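Concanavalin A-like lectin protein kinase family protein (Theobroma cacao, PDB 6CTH) probably acts as a plant receptor-like kinase, its kinase domain transferring phosphate from ATP to proteins. Local coordinates at residues Y59-V63 and L87-Y91; L267-P272 and L296-P301; L109-R115 and D247-G251. The contacts are given in a common frame with arbitrary orientation. Residue numbers count along the deposited sequence, not the author numbering.

The three contacts follow one another along the chain, and none nests in or crosses another. From the N terminus, contact 1 comes first. It joins helix 54-66 to strand 86-92 in the N-terminal lobe and closes a loop of 23 residues. Contact 3 opens next, at the start of helix 112-132. It closes 131 residues later, in the loop between helices 229-238 and 256-269, so most of the C-terminal lobe lies within its loop. Contact 2 then ties the end of helix 256-269 to the tail, closing a loop of 23 residues that holds helix 280-287. Contacts 2 and 3 have centres about 24 Å apart. Contact 1 lies across the chain's centre from both.

Contact 1 (Y59-V63 and L87-Y91); sequences YASEV and LMLVY. With FE7 (N-{(3Z)-2-oxo-3-[phenyl({4-[(piperidin-1-yl)methyl]phenyl}amino)methylidene]-2,3-dihydro-1H-indol-5-yl}ethanesulfonamide), chain B.
Residues 59-63 form a turn of helix 54-66, with V63 N hydrogen-bonded to Y59 O at 2.9 Å. Residues 87-91 are extended, within strand 86-92. The two axes approach to 9.8 Å and cross at 34°, with N-to-C directions roughly alike. Y59 and L87 have the nearest CA atoms, 7.3 Å apart.

Packing centres on the Y59 ring. The CA-to-CB bond of Y59 (chi1 t) points toward the strand. L87 CB lies over the ring face, 4.0 Å from its centroid, as a CH-pi contact. The backbone oxygen M88 O lies at the ring edge, 3.6 Å from Y59 CE1. L89 (m, t) packs beside the Y59 ring. Its CD2 is 3.5 Å from Y59 CE1 and 3.6 Å from V63 CG2, and its CD1 is 3.8 Å from E62 CG.

The polar part is one hydrogen bond. E62 has chi1 t and chi2 near 102°. Y91 (chi1 m) leaves its strand sideways, but its hydroxyl comes near the helix, and Y91 OH donates to E62 OE2 at 2.6 Å. E62 OE1 accepts from F160 N.

Y91 CB is 3.5 Å from FE7 C6, and FE7 C7 lies over the Y91 ring face. FE7 is also hydrogen-bonded to E92 O and M94 N. This is a kinase arrangement: E62, the alphaC glutamate, is turned inward and hydrogen-bonded to Y91, the tyrosine gatekeeper just before the hinge.

Contact 2 (L267-P272 and L296-P301); sequences LWCAHP and LPGSMP
In the C-terminal lobe of this kinase fold, the tail after helix 280-287 folds back over the end of helix 256-269. Residues 267-269 are helical. A270 leaves helical angles, and a weak hydrogen bond from H271 N to W268 O (3.4 Å) spans the end. H271 and P272 continue as loop. H271 (chi1 near -134°) leaves its backbone sideways, and its ring comes nearer to the tail. Residues 296-301 are irregular and mostly extended, with a bend at G298. Nearest CA pairs are W268-L296 at 7.0 Å, H271-M300 at 7.8 Å and P272-P301 at 6.7 Å.

L296 (m, t) points at the helix end. Its CD1 is 3.8 Å from L267 CB, and its CD2 is 4.0 Å from W268 CA and 4.2 Å from H271 CD2. P297 touches more lightly, its CD 4.3 Å from H271 NE2. P297 O accepts from W234 NE1, on helix 229-238. M300 (t, t) comes back to the loop, its CG 4.0 Å from P272 CG. P301 closes the contact against H271 and P272. No hydrogen bond joins the segments. P301 CG is 3.6 Å from H271 CE1, P301 CD is 4.0 Å from P272 CD, and P301 O is 3.6 Å from P272 CG.

Contact 3 (L109-R115 and D247-G251); sequences LLTWEVR and DRKLG
In the C-terminal lobe of the kinase fold, L250, R115 and L109 give up the most surface where the start of helix 112-132 packs on the loop before helix 256-269. Residues 109-111 are extended. T111 is the N-cap, and its OG1 accepts from V114 N at 3.1 Å. Residues 248-250 form a short 3-10 turn. The nearest CA pairs are L109-K249 at 7.5 Å and T111-L250 at 7.1 Å.

L250 (m, t) reaches the helix start. Its CD2 is 3.6 Å from L110 O and 3.8 Å from W112 N. Its CD1 meets the edge of the W112 ring, 4.2 Å from CE3, and lies over a face of the R115 guanidinium, 4.0 Å from CZ.

R115 (chi1 m) folds back along its own segment. NE and NH2 donate to L110 O, at 2.7 and 3.1 Å. NH1 and NH2 make a salt bridge to D247 OD2, at 2.8 and 3.0 Å. NH1 also donates to I210 O. D247 OD1 accepts from K249 N at 3.0 Å, an Asx turn.

L109 (t, p) lies at the exposed margin. Its CD2 is 3.6 Å from K249 O, and its CD1 is 3.8 Å from K249 CB.

The chemistry thus joins a largely buried ion pair to an apolar leucine. R115 is shared between L110 O, just ahead of the helix, and D247 in the loop. D247 both balances its charge and shapes its own turn.

Contact 1 (Y59-V63 and L87-Y91)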
loop_
_atom_site.group_PDB
_atom_site.type_symbol
_atom_site.label_atom_id
_atom_site.label_comp_id
_atom_site.label_asym_id
_atom_site.label_seq_id
_atom_site.Cartn_x
_atom_site.Cartn_y
_atom_site.Cartn_z
ATOM N N TYR A 59 -6.162 -16.364 0.505
ATOM C CA TYR A 59 -7.583 -16.240 0.212
ATOM C C TYR A 59 -8.408 -16.220 1.501
ATOM O O TYR A 59 -9.271 -15.346 1.693
ATOM C CB TYR A 59 -8.054 -17.415 -0.691
ATOM C CG TYR A 59 -9.530 -17.502 -0.862
ATOM C CD1 TYR A 59 -10.183 -16.799 -1.879
ATOM C CD2 TYR A 59 -10.306 -18.218 0.036
ATOM C CE1 TYR A 59 -11.576 -16.847 -2.004
ATOM C CE2 TYR A 59 -11.683 -18.293 -0.093
ATOM C CZ TYR A 59 -12.309 -17.605 -1.110
ATOM O OH TYR A 59 -13.662 -17.671 -1.200
ATOM N N ALA A 60 -8.129 -17.151 2.409
ATOM C CA ALA A 60 -8.947 -17.289 3.634
ATOM C C ALA A 60 -8.826 -16.065 4.553
ATOM O O ALA A 60 -9.849 -15.539 5.077
ATOM C CB ALA A 60 -8.551 -18.545 4.383
ATOM N N SER A 61 -7.584 -15.610 4.717
ATOM C CA SER A 61 -7.283 -14.371 5.393
ATOM C C SER A 61 -7.994 -13.187 4.721
ATOM O O SER A 61 -8.581 -12.354 5.419
ATOM C CB SER A 61 -5.759 -14.127 5.459
ATOM O OG SER A 61 -5.520 -12.818 5.972
ATOM N N GLU A 62 -7.931 -13.074 3.400
ATOM C CA GLU A 62 -8.562 -11.949 2.741
ATOM C C GLU A 62 -10.057 -11.935 3.031
ATOM O O GLU A 62 -10.583 -10.890 3.451
ATOM C CB GLU A 62 -8.283 -11.911 1.249
ATOM C CG GLU A 62 -9.081 -10.883 0.416
ATOM C CD GLU A 62 -8.327 -9.619 0.026
ATOM O OE1 GLU A 62 -7.151 -9.463 0.358
ATOM O OE2 GLU A 62 -8.912 -8.772 -0.680
ATOM N N VAL A 63 -10.751 -13.062 2.828
ATOM C CA VAL A 63 -12.219 -13.071 3.051
ATOM C C VAL A 63 -12.594 -12.712 4.479
ATOM O O VAL A 63 -13.554 -11.928 4.711
ATOM C CB VAL A 63 -12.853 -14.413 2.669
ATOM C CG1 VAL A 63 -14.329 -14.454 3.064
ATOM C CG2 VAL A 63 -12.712 -14.591 1.191
ATOM N N LEU A 87 -10.547 -20.976 -6.157
ATOM C CA LEU A 87 -10.831 -19.904 -5.186
ATOM C C LEU A 87 -10.686 -18.580 -5.936
ATOM O O LEU A 87 -9.696 -18.397 -6.668
ATOM C CB LEU A 87 -9.838 -19.942 -4.051
ATOM C CG LEU A 87 -9.586 -21.214 -3.250
ATOM C CD1 LEU A 87 -8.297 -21.101 -2.458
ATOM C CD2 LEU A 87 -10.729 -21.519 -2.331
ATOM N N MET A 88 -11.677 -17.695 -5.799
ATOM C CA MET A 88 -11.679 -16.386 -6.471
ATOM C C MET A 88 -12.328 -15.265 -5.688
ATOM O O MET A 88 -13.239 -15.530 -4.904
ATOM C CB MET A 88 -12.371 -16.490 -7.801
ATOM C CG MET A 88 -11.570 -17.447 -8.669
ATOM S SD MET A 88 -12.038 -17.247 -10.320
ATOM C CE MET A 88 -13.368 -18.416 -10.244
ATOM N N LEU A 89 -11.871 -14.033 -5.950
ATOM C CA LEU A 89 -12.297 -12.839 -5.229
ATOM C C LEU A 89 -12.658 -11.749 -6.243
ATOM O O LEU A 89 -11.966 -11.559 -7.267
ATOM C CB LEU A 89 -11.197 -12.343 -4.299
ATOM C CG LEU A 89 -10.705 -13.317 -3.228
ATOM C CD1 LEU A 89 -9.269 -12.985 -2.800
ATOM C CD2 LEU A 89 -11.687 -13.303 -2.058
ATOM N N VAL A 90 -13.754 -11.044 -5.983
ATOM C CA VAL A 90 -14.291 -10.094 -6.952
ATOM C C VAL A 90 -14.365 -8.714 -6.349
ATOM O O VAL A 90 -14.854 -8.570 -5.227
ATOM C CB VAL A 90 -15.726 -10.513 -7.401
ATOM C CG1 VAL A 90 -16.193 -9.621 -8.542
ATOM C CG2 VAL A 90 -15.736 -11.955 -7.837
ATOM N N TYR A 91 -13.930 -7.701 -7.095
ATOM C CA TYR A 91 -13.849 -6.316 -6.646
ATOM C C TYR A 91 -14.346 -5.381 -7.740
ATOM O O TYR A 91 -14.507 -5.808 -8.899
ATOM C CB TYR A 91 -12.392 -5.944 -6.366
ATOM C CG TYR A 91 -11.599 -6.899 -5.517
ATOM C CD1 TYR A 91 -10.911 -7.952 -6.079
ATOM C CD2 TYR A 91 -11.468 -6.683 -4.145
ATOM C CE1 TYR A 91 -10.101 -8.769 -5.305
ATOM C CE2 TYR A 91 -10.710 -7.516 -3.373
ATOM C CZ TYR A 91 -10.037 -8.556 -3.928
ATOM O OH TYR A 91 -9.241 -9.364 -3.154
HETATM C C4 FE7 B . -7.508 -4.465 -8.720
HETATM C C14 FE7 B . -2.638 -5.105 -10.372
HETATM C C5 FE7 B . -8.809 -4.379 -8.190
HETATM C C6 FE7 B . -9.132 -4.935 -6.964
HETATM C C11 FE7 B . -5.185 -4.076 -10.799
HETATM C C7 FE7 B . -8.139 -5.563 -6.235
HETATM C C8 FE7 B . -8.920 -3.290 -10.171
HETATM C C9 FE7 B . -7.530 -3.789 -10.007
HETATM C C10 FE7 B . -6.551 -3.542 -10.945
HETATM C C12 FE7 B . -4.952 -5.444 -10.877
HETATM C C13 FE7 B . -3.684 -5.952 -10.661
HETATM N N1 FE7 B . -9.608 -3.674 -9.070
HETATM N N2 FE7 B . -6.838 -2.716 -11.960
HETATM C C3 FE7 B . -6.516 -5.085 -7.962
HETATM N N3 FE7 B . -4.483 -1.548 -17.837
HETATM O O2 FE7 B . -9.377 -2.659 -11.116
HETATM C C2 FE7 B . -6.831 -5.605 -6.706
HETATM N N FE7 B . -5.835 -6.116 -5.823
HETATM S S FE7 B . -4.231 -6.233 -6.009
HETATM O O FE7 B . -3.917 -6.163 -7.401
HETATM O O1 FE7 B . -3.803 -7.363 -5.248
HETATM C C1 FE7 B . -3.776 -4.738 -5.196
HETATM C C FE7 B . -4.598 -4.640 -3.934
HETATM C C16 FE7 B . -4.120 -3.232 -10.516
HETATM C C15 FE7 B . -2.855 -3.748 -10.301
HETATM C C17 FE7 B . -6.144 -2.297 -13.117
HETATM C C22 FE7 B . -4.894 -2.798 -13.453
HETATM C C21 FE7 B . -4.235 -2.325 -14.573
HETATM C C20 FE7 B . -4.801 -1.348 -15.377
HETATM C C19 FE7 B . -6.046 -0.851 -15.031
HETATM C C18 FE7 B . -6.717 -1.319 -13.917
HETATM C C23 FE7 B . -4.085 -0.848 -16.609
HETATM C C28 FE7 B . -3.878 -0.929 -19.017
HETATM C C27 FE7 B . -4.359 -1.581 -20.292
HETATM C C26 FE7 B . -4.082 -3.069 -20.282
HETATM C C25 FE7 B . -4.593 -3.705 -19.005
HETATM C C24 FE7 B . -4.094 -2.959 -17.790
#

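Contact 2 (L267-P272 and L296-P301)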
loop_
_atom_site.group_PDB
_atom_site.type_symbol
_atom_site.label_atom_id
_atom_site.label_comp_id
_atom_site.label_asym_id
_atom_site.label_seq_id
_atom_site.Cartn_x
_atom_site.Cartn_y
_atom_site.Cartn_z
ATOM N N LEU A 267 10.478 9.679 7.508
ATOM C CA LEU A 267 11.647 9.185 8.258
ATOM C C LEU A 267 11.280 8.757 9.671
ATOM O O LEU A 267 11.772 7.774 10.179
ATOM C CB LEU A 267 12.749 10.282 8.261
ATOM C CG LEU A 267 13.310 10.691 6.896
ATOM C CD1 LEU A 267 14.207 11.896 7.080
ATOM C CD2 LEU A 267 14.038 9.507 6.285
ATOM N N TRP A 268 10.456 9.548 10.343
ATOM C CA TRP A 268 9.959 9.229 11.689
ATOM C C TRP A 268 9.301 7.866 11.730
ATOM O O TRP A 268 9.542 7.074 12.634
ATOM C CB TRP A 268 8.980 10.321 12.080
ATOM C CG TRP A 268 8.491 10.431 13.469
ATOM C CD1 TRP A 268 9.119 10.029 14.619
ATOM C CD2 TRP A 268 7.296 11.117 13.883
ATOM N NE1 TRP A 268 8.354 10.391 15.726
ATOM C CE2 TRP A 268 7.246 11.068 15.299
ATOM C CE3 TRP A 268 6.260 11.760 13.195
ATOM C CZ2 TRP A 268 6.193 11.631 16.048
ATOM C CZ3 TRP A 268 5.195 12.320 13.953
ATOM C CH2 TRP A 268 5.213 12.281 15.362
ATOM N N CYS A 269 8.473 7.611 10.722
ATOM C CA CYS A 269 7.742 6.362 10.564
ATOM C C CYS A 269 8.714 5.243 10.255
ATOM O O CYS A 269 8.569 4.156 10.765
ATOM C CB CYS A 269 6.688 6.479 9.457
ATOM S SG CYS A 269 5.276 7.481 9.987
ATOM N N ALA A 270 9.750 5.556 9.473
ATOM C CA ALA A 270 10.740 4.570 9.093
ATOM C C ALA A 270 11.917 4.463 10.044
ATOM O O ALA A 270 12.983 3.928 9.672
ATOM C CB ALA A 270 11.198 4.827 7.659
ATOM N N HIS A 271 11.748 4.893 11.284
ATOM C CA HIS A 271 12.840 4.819 12.241
ATOM C C HIS A 271 13.262 3.374 12.466
ATOM O O HIS A 271 12.412 2.521 12.675
ATOM C CB HIS A 271 12.353 5.379 13.576
ATOM C CG HIS A 271 13.306 6.332 14.219
ATOM N ND1 HIS A 271 14.544 5.947 14.684
ATOM C CD2 HIS A 271 13.199 7.654 14.481
ATOM C CE1 HIS A 271 15.161 6.994 15.199
ATOM N NE2 HIS A 271 14.366 8.042 15.088
ATOM N N PRO A 272 14.568 3.091 12.450
ATOM C CA PRO A 272 14.996 1.725 12.716
ATOM C C PRO A 272 14.509 1.160 14.040
ATOM O O PRO A 272 14.168 -0.025 14.108
ATOM C CB PRO A 272 16.549 1.815 12.685
ATOM C CG PRO A 272 16.786 2.966 11.775
ATOM C CD PRO A 272 15.705 3.956 12.068
ATOM N N LEU A 296 14.149 14.745 14.718
ATOM C CA LEU A 296 14.880 13.594 14.177
ATOM C C LEU A 296 16.364 13.864 14.274
ATOM O O LEU A 296 16.754 14.984 14.066
ATOM C CB LEU A 296 14.496 13.412 12.738
ATOM C CG LEU A 296 13.037 12.999 12.563
ATOM C CD1 LEU A 296 12.769 12.894 11.087
ATOM C CD2 LEU A 296 12.744 11.656 13.238
ATOM N N PRO A 297 17.180 12.844 14.596
ATOM C CA PRO A 297 18.612 13.018 14.409
ATOM C C PRO A 297 18.957 13.173 12.927
ATOM O O PRO A 297 18.260 12.636 12.052
ATOM C CB PRO A 297 19.179 11.713 14.979
ATOM C CG PRO A 297 18.098 10.723 14.678
ATOM C CD PRO A 297 16.901 11.509 15.143
ATOM N N GLY A 298 20.047 13.890 12.651
ATOM C CA GLY A 298 20.505 14.085 11.283
ATOM C C GLY A 298 21.079 12.836 10.646
ATOM O O GLY A 298 21.033 12.695 9.440
ATOM N N SER A 299 21.596 11.908 11.443
ATOM C CA SER A 299 22.041 10.611 10.913
ATOM C C SER A 299 21.071 9.494 11.257
ATOM O O SER A 299 20.596 9.425 12.402
ATOM C CB SER A 299 23.411 10.239 11.471
ATOM O OG SER A 299 24.359 11.146 10.981
ATOM N N MET A 300 20.888 8.568 10.316
ATOM C CA MET A 300 20.049 7.404 10.561
ATOM C C MET A 300 20.717 6.490 11.584
ATOM O O MET A 300 21.879 6.096 11.380
ATOM C CB MET A 300 19.845 6.611 9.268
ATOM C CG MET A 300 18.901 5.433 9.447
ATOM S SD MET A 300 18.407 4.648 7.888
ATOM C CE MET A 300 19.487 3.219 7.890
ATOM N N PRO A 301 20.000 6.122 12.661
ATOM C CA PRO A 301 20.642 5.251 13.666
ATOM C C PRO A 301 21.057 3.857 13.176
ATOM O O PRO A 301 20.299 3.205 12.461
ATOM C CB PRO A 301 19.580 5.107 14.766
ATOM C CG PRO A 301 18.572 6.176 14.509
ATOM C CD PRO A 301 18.640 6.539 13.056
#

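Contact 3 (L109-R115 and D247-G251)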
loop_
_atom_site.group_PDB
_atom_site.type_symbol
_atom_site.label_atom_id
_atom_site.label_comp_id
_atom_site.label_asym_id
_atom_site.label_seq_id
_atom_site.Cartn_x
_atom_site.Cartn_y
_atom_site.Cartn_z
ATOM N N LEU A 109 1.541 11.643 -14.487
ATOM C CA LEU A 109 2.318 12.420 -13.539
ATOM C C LEU A 109 1.342 12.835 -12.477
ATOM O O LEU A 109 0.404 13.581 -12.765
ATOM C CB LEU A 109 2.924 13.682 -14.172
ATOM C CG LEU A 109 3.689 14.619 -13.224
ATOM C CD1 LEU A 109 4.800 13.868 -12.492
ATOM C CD2 LEU A 109 4.257 15.830 -13.948
ATOM N N LEU A 110 1.558 12.354 -11.260
ATOM C CA LEU A 110 0.730 12.756 -10.129
ATOM C C LEU A 110 1.197 14.104 -9.621
ATOM O O LEU A 110 2.360 14.248 -9.263
ATOM C CB LEU A 110 0.763 11.695 -9.013
ATOM C CG LEU A 110 0.049 10.365 -9.375
ATOM C CD1 LEU A 110 0.009 9.426 -8.189
ATOM C CD2 LEU A 110 -1.366 10.538 -9.877
ATOM N N THR A 111 0.300 15.086 -9.577
ATOM C CA THR A 111 0.622 16.412 -9.026
ATOM C C THR A 111 0.974 16.298 -7.540
ATOM O O THR A 111 0.614 15.305 -6.865
ATOM C CB THR A 111 -0.539 17.424 -9.115
ATOM O OG1 THR A 111 -1.634 16.995 -8.285
ATOM C CG2 THR A 111 -1.051 17.621 -10.570
ATOM N N TRP A 112 1.668 17.316 -7.039
ATOM C CA TRP A 112 1.988 17.401 -5.633
ATOM C C TRP A 112 0.708 17.325 -4.789
ATOM O O TRP A 112 0.678 16.595 -3.792
ATOM C CB TRP A 112 2.782 18.651 -5.255
ATOM C CG TRP A 112 2.965 18.640 -3.807
ATOM C CD1 TRP A 112 2.258 19.349 -2.894
ATOM C CD2 TRP A 112 3.830 17.772 -3.078
ATOM N NE1 TRP A 112 2.648 18.995 -1.633
ATOM C CE2 TRP A 112 3.598 18.007 -1.723
ATOM C CE3 TRP A 112 4.751 16.796 -3.441
ATOM C CZ2 TRP A 112 4.306 17.341 -0.720
ATOM C CZ3 TRP A 112 5.460 16.122 -2.435
ATOM C CH2 TRP A 112 5.205 16.394 -1.091
ATOM N N GLU A 113 -0.316 18.096 -5.159
ATOM C CA GLU A 113 -1.541 18.152 -4.373
ATOM C C GLU A 113 -2.210 16.749 -4.278
ATOM O O GLU A 113 -2.656 16.326 -3.204
ATOM C CB GLU A 113 -2.513 19.213 -4.937
ATOM N N VAL A 114 -2.233 16.027 -5.383
ATOM C CA VAL A 114 -2.767 14.668 -5.382
ATOM C C VAL A 114 -1.916 13.725 -4.522
ATOM O O VAL A 114 -2.470 12.958 -3.751
ATOM C CB VAL A 114 -2.977 14.146 -6.813
ATOM C CG1 VAL A 114 -3.215 12.641 -6.820
ATOM C CG2 VAL A 114 -4.129 14.887 -7.487
ATOM N N ARG A 115 -0.595 13.829 -4.589
ATOM C CA ARG A 115 0.262 12.959 -3.790
ATOM C C ARG A 115 0.093 13.127 -2.277
ATOM O O ARG A 115 0.049 12.151 -1.541
ATOM C CB ARG A 115 1.728 13.198 -4.146
ATOM C CG ARG A 115 2.129 12.692 -5.516
ATOM C CD ARG A 115 3.578 13.027 -5.821
ATOM N NE ARG A 115 3.825 13.079 -7.255
ATOM C CZ ARG A 115 4.902 12.580 -7.848
ATOM N NH1 ARG A 115 5.844 11.987 -7.134
ATOM N NH2 ARG A 115 5.034 12.675 -9.160
ATOM N N ASP A 247 10.452 14.411 -6.259
ATOM C CA ASP A 247 10.384 13.819 -7.586
ATOM C C ASP A 247 10.802 14.858 -8.643
ATOM O O ASP A 247 10.184 15.931 -8.744
ATOM C CB ASP A 247 8.950 13.330 -7.845
ATOM C CG ASP A 247 8.830 12.458 -9.072
ATOM O OD1 ASP A 247 9.689 12.556 -10.021
ATOM O OD2 ASP A 247 7.871 11.648 -9.099
ATOM N N ARG A 248 11.860 14.536 -9.392
ATOM C CA ARG A 248 12.388 15.392 -10.457
ATOM C C ARG A 248 11.278 15.810 -11.436
ATOM O O ARG A 248 11.254 16.963 -11.861
ATOM C CB ARG A 248 13.587 14.710 -11.183
ATOM N N LYS A 249 10.344 14.915 -11.697
ATOM C CA LYS A 249 9.275 15.151 -12.652
ATOM C C LYS A 249 8.335 16.288 -12.288
ATOM O O LYS A 249 7.615 16.796 -13.129
ATOM C CB LYS A 249 8.526 13.856 -12.929
ATOM C CG LYS A 249 9.293 12.934 -13.857
ATOM C CD LYS A 249 9.051 11.480 -13.531
ATOM C CE LYS A 249 9.414 10.596 -14.710
ATOM N NZ LYS A 249 10.740 10.940 -15.290
ATOM N N LEU A 250 8.304 16.640 -11.017
ATOM C CA LEU A 250 7.463 17.729 -10.559
ATOM C C LEU A 250 8.020 19.101 -10.891
ATOM O O LEU A 250 7.272 20.077 -10.831
ATOM C CB LEU A 250 7.242 17.625 -9.053
ATOM C CG LEU A 250 6.309 16.476 -8.650
ATOM C CD1 LEU A 250 6.466 16.186 -7.171
ATOM C CD2 LEU A 250 4.866 16.800 -8.967
ATOM N N GLY A 251 9.308 19.181 -11.230
ATOM C CA GLY A 251 9.997 20.462 -11.350
ATOM C C GLY A 251 9.779 21.249 -10.071
ATOM O O GLY A 251 9.943 20.711 -8.976
#